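Local coordinates for putative hemin storage protein (Bordetella bronchiseptica, PDB 6AU1), which cleaves deacetylated poly-beta-1,6-N-acetylglucosamine, a biofilm polysaccharide, through the glycoside hydrolase domain that this chain represents, at residues A[81-84]-A[89-92]; A[15-20]-A[72-77]. All coordinates share one frame; numbering follows the deposited sequence. Where two conformers were deposited one is given.

Contact 1: A[81-84]-A[89-92]; sequences QLKT and MVYA
Val90 presents a single methyl, CG2, to two consecutive residues of helix 75-86: it lies 3.7 Å from Leu82 CB and also 3.7 Å from Lys83 CG. The methyl thus meets the base of the leucine and the lower part of the lysine chain, with Leu82 CD1 a little farther from Val90 CG2, at 4.2 Å. The side chains of Leu82 and Val90 cross at about a right angle. A chi1 of 173° puts CG1 of Val90 anti to the backbone N and CG2 beside it, and CG2 is the branch that meets both helix residues. Helix 75-86 and strand 89-94 are consecutive elements of the TIM-type barrel, and the short turn joining them folds the helix back over the strand, which pairs in parallel with strands 43-47 and 156-159. Beyond CB, Leu82 continues onto Ile33 and Met36 of helix 22-39 and Val44 of strand 43-47. Lys83 leaves the apolar patch by bending at chi3 (64°) and chi4 (58°), and its NZ makes a salt bridge with Asp155 OD2. The same oxygen accepts a hydrogen bond from Val90 N, tying lysine and strand backbone to one acid.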
# COMPACT_ATOMS: atom_id res chain seq x y z
N GLN A 81 18.38 11.02 1.85
CA GLN A 81 18.50 11.90 3.01
C GLN A 81 17.90 11.27 4.25
O GLN A 81 18.44 11.42 5.34
CB GLN A 81 17.87 13.26 2.74
CG GLN A 81 18.63 14.06 1.70
CD GLN A 81 18.55 15.55 1.92
OE1 GLN A 81 18.31 16.02 3.04
NE2 GLN A 81 18.76 16.32 0.86
N LEU A 82 16.77 10.58 4.08
CA LEU A 82 16.20 9.80 5.19
C LEU A 82 17.20 8.77 5.71
O LEU A 82 17.41 8.65 6.92
CB LEU A 82 14.90 9.12 4.76
CG LEU A 82 13.68 10.04 4.73
CD1 LEU A 82 12.52 9.31 4.09
CD2 LEU A 82 13.31 10.51 6.14
N LYS A 83 17.83 8.03 4.79
CA LYS A 83 18.78 6.99 5.19
C LYS A 83 20.00 7.57 5.90
O LYS A 83 20.40 7.08 6.96
CB LYS A 83 19.23 6.17 3.97
CG LYS A 83 18.11 5.29 3.41
CD LYS A 83 18.59 4.37 2.29
CE LYS A 83 19.63 3.36 2.77
NZ LYS A 83 19.15 2.50 3.89
N THR A 84 20.60 8.60 5.32
CA THR A 84 21.87 9.09 5.82
C THR A 84 21.74 10.08 6.97
O THR A 84 22.59 10.09 7.87
CB THR A 84 22.69 9.74 4.69
OG1 THR A 84 22.00 10.90 4.19
CG2 THR A 84 22.89 8.76 3.56
N MET A 89 15.40 3.01 7.81
CA MET A 89 15.21 2.23 6.59
C MET A 89 14.17 2.91 5.72
O MET A 89 13.26 3.57 6.23
CB MET A 89 14.78 0.80 6.93
CG MET A 89 15.82 0.03 7.72
SD MET A 89 17.30 -0.29 6.74
CE MET A 89 17.00 -1.98 6.24
N VAL A 90 14.28 2.76 4.41
CA VAL A 90 13.30 3.38 3.52
C VAL A 90 12.68 2.34 2.61
O VAL A 90 13.39 1.60 1.93
CB VAL A 90 13.92 4.50 2.65
CG1 VAL A 90 12.89 5.01 1.61
CG2 VAL A 90 14.40 5.64 3.54
N TYR A 91 11.34 2.28 2.60
CA TYR A 91 10.64 1.40 1.67
C TYR A 91 10.06 2.24 0.55
O TYR A 91 9.51 3.32 0.81
CB TYR A 91 9.47 0.66 2.34
CG TYR A 91 9.80 -0.44 3.33
CD1 TYR A 91 10.78 -0.27 4.29
CD2 TYR A 91 9.07 -1.63 3.33
CE1 TYR A 91 11.05 -1.28 5.22
CE2 TYR A 91 9.33 -2.63 4.25
CZ TYR A 91 10.32 -2.45 5.19
OH TYR A 91 10.58 -3.44 6.12
N ALA A 92 10.16 1.77 -0.69
CA ALA A 92 9.49 2.43 -1.79
C ALA A 92 8.03 2.00 -1.81
O ALA A 92 7.74 0.81 -1.91
CB ALA A 92 10.17 2.10 -3.12

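Contact 2: A[15-20]-A[72-77]; sequences DYIYDP and ADLFNR. With SO4 (sulfate ion), chain C.
The beta-alpha connections that follow strands 8-12 and 43-47 meet here, at the C-terminal end of the barrel strands, where TIM barrels carry their active sites. One side is the end of the short helix 14-17 with the residues after it; the other is the approach to helix 75-86, where Leu74 occupies the N-cap position. Leu74 extends CG away from its own amide (chi1 -173°), and the turn at chi2 (55°) sets CD2 4.1 Å from both Ile17 CG2 and the backbone N of Tyr18. Tyr18 meets Ala72 along one ring edge: Ala72 CB lies near the ring plane, 3.8 Å from CD1 and 3.9 Å from CE1 of Tyr18, and so packs against the rim instead of a face. Helix 22-39 adds Leu32 against Ile17 and Gln25 against both Tyr18 and Leu74. At the far end of the ring, Tyr18 OH donates a hydrogen bond to O4 of a sulfate, with an OH-to-O4 distance of 2.6 Å; Arg71 NH2 also binds this anion. No hydrogen bond joins the two segments, so their contact is apolar. Arg71 probably supplies the charge that favours the sulfate and Tyr18 a neutral donor, but the ion probably comes from the crystallisation liquor and defines no natural ligand site.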
# COMPACT_ATOMS: atom_id res chain seq x y z
N ASP A 15 3.88 13.87 -2.07
CA ASP A 15 2.95 14.94 -2.45
C ASP A 15 2.99 16.09 -1.44
O ASP A 15 2.65 17.22 -1.79
CB ASP A 15 1.51 14.41 -2.58
CG ASP A 15 1.34 13.42 -3.73
OD1 ASP A 15 2.10 13.50 -4.71
OD2 ASP A 15 0.42 12.58 -3.64
N TYR A 16 3.40 15.81 -0.21
CA TYR A 16 3.51 16.86 0.82
C TYR A 16 4.84 17.61 0.71
O TYR A 16 4.95 18.76 1.15
CB TYR A 16 3.41 16.28 2.23
CG TYR A 16 2.03 15.90 2.76
CD1 TYR A 16 0.92 15.80 1.93
CD2 TYR A 16 1.86 15.62 4.12
CE1 TYR A 16 -0.33 15.44 2.45
CE2 TYR A 16 0.62 15.26 4.64
CZ TYR A 16 -0.46 15.16 3.80
OH TYR A 16 -1.69 14.81 4.34
N ILE A 17 5.85 16.95 0.15
CA ILE A 17 7.18 17.55 -0.01
C ILE A 17 7.25 18.42 -1.26
O ILE A 17 7.80 19.53 -1.23
CB ILE A 17 8.28 16.46 -0.10
CG1 ILE A 17 8.25 15.57 1.15
CG2 ILE A 17 9.67 17.10 -0.35
CD1 ILE A 17 9.19 14.38 1.09
N TYR A 18 6.70 17.89 -2.35
CA TYR A 18 6.76 18.57 -3.65
C TYR A 18 6.32 20.03 -3.59
O TYR A 18 5.32 20.35 -2.95
CB TYR A 18 5.88 17.84 -4.69
CG TYR A 18 5.82 18.61 -5.99
CD1 TYR A 18 6.89 18.59 -6.87
CD2 TYR A 18 4.72 19.41 -6.30
CE1 TYR A 18 6.86 19.33 -8.05
CE2 TYR A 18 4.69 20.14 -7.49
CZ TYR A 18 5.76 20.10 -8.35
OH TYR A 18 5.75 20.83 -9.53
N ASP A 19 7.06 20.90 -4.27
CA ASP A 19 6.61 22.28 -4.48
C ASP A 19 7.23 22.80 -5.77
O ASP A 19 8.40 22.52 -6.06
CB ASP A 19 6.99 23.18 -3.29
CG ASP A 19 6.22 24.49 -3.27
OD1 ASP A 19 6.50 25.37 -4.10
OD2 ASP A 19 5.31 24.64 -2.43
N PRO A 20 6.45 23.56 -6.56
CA PRO A 20 7.02 24.12 -7.80
C PRO A 20 8.21 25.03 -7.52
O PRO A 20 9.04 25.26 -8.41
CB PRO A 20 5.84 24.91 -8.41
CG PRO A 20 4.76 24.94 -7.36
CD PRO A 20 5.00 23.79 -6.43
N ALA A 72 8.49 15.21 -10.44
CA ALA A 72 9.74 15.76 -9.90
C ALA A 72 10.68 14.60 -9.69
O ALA A 72 10.24 13.50 -9.36
CB ALA A 72 9.50 16.51 -8.59
N ASP A 73 11.98 14.84 -9.86
CA ASP A 73 12.95 13.79 -9.57
C ASP A 73 13.28 13.84 -8.09
O ASP A 73 14.25 14.48 -7.67
CB ASP A 73 14.22 13.98 -10.41
CG ASP A 73 15.09 12.73 -10.45
OD1 ASP A 73 14.83 11.79 -9.67
OD2 ASP A 73 16.04 12.70 -11.26
N LEU A 74 12.46 13.16 -7.28
CA LEU A 74 12.43 13.46 -5.86
C LEU A 74 12.62 12.24 -4.98
O LEU A 74 13.15 12.35 -3.87
CB LEU A 74 11.11 14.16 -5.52
CG LEU A 74 10.89 14.74 -4.12
CD1 LEU A 74 12.00 15.71 -3.75
CD2 LEU A 74 9.53 15.45 -4.09
N PHE A 75 12.16 11.07 -5.43
CA PHE A 75 12.22 9.90 -4.56
C PHE A 75 13.66 9.55 -4.16
O PHE A 75 13.94 9.30 -2.98
CB PHE A 75 11.57 8.67 -5.21
CG PHE A 75 11.61 7.46 -4.32
CD1 PHE A 75 10.63 7.27 -3.36
CD2 PHE A 75 12.65 6.54 -4.40
CE1 PHE A 75 10.66 6.16 -2.50
CE2 PHE A 75 12.71 5.44 -3.55
CZ PHE A 75 11.71 5.25 -2.60
N ASN A 76 14.58 9.52 -5.13
CA ASN A 76 15.95 9.13 -4.82
C ASN A 76 16.57 10.04 -3.75
O ASN A 76 17.22 9.56 -2.82
CB ASN A 76 16.83 9.13 -6.08
CG ASN A 76 17.09 10.53 -6.63
OD1 ASN A 76 16.15 11.31 -6.85
ND2 ASN A 76 18.37 10.87 -6.86
N ARG A 77 16.36 11.35 -3.86
CA ARG A 77 17.06 12.24 -2.95
C ARG A 77 16.42 12.25 -1.55
O ARG A 77 17.12 12.37 -0.55
CB ARG A 77 17.16 13.65 -3.53
CG ARG A 77 15.88 14.45 -3.54
CD ARG A 77 15.87 15.43 -4.73
NE ARG A 77 17.15 16.13 -4.93
CZ ARG A 77 17.45 17.32 -4.43
NH1 ARG A 77 16.59 17.96 -3.66
NH2 ARG A 77 18.63 17.88 -4.69
S SO4 C . 2.43 20.54 -10.69
O1 SO4 C . 3.11 19.26 -10.92
O2 SO4 C . 1.36 20.36 -9.71
O3 SO4 C . 1.84 20.99 -11.96
O4 SO4 C . 3.37 21.53 -10.20

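Helix 75-86 is the element common to both contacts: the approach to it, Ala72 and the N-cap residue Leu74, makes contact 2, whereas residues 81-84, farther along, pack on strand 89-94 in contact 1. The two centres lie about 14 Å apart. A direct touch joins them, Phe75 CZ to Ala92 CB at 3.5 Å, linking the start of the helix to the strand. Helix 22-39 borders both. Contact 2, with the sulfate on its side, lies among the loops at the C-terminal end of the strands, the end where TIM barrels place their active sites; contact 1 lies toward the opposite end, at the start of strand 89-94. No catalytic role is assigned to these residues.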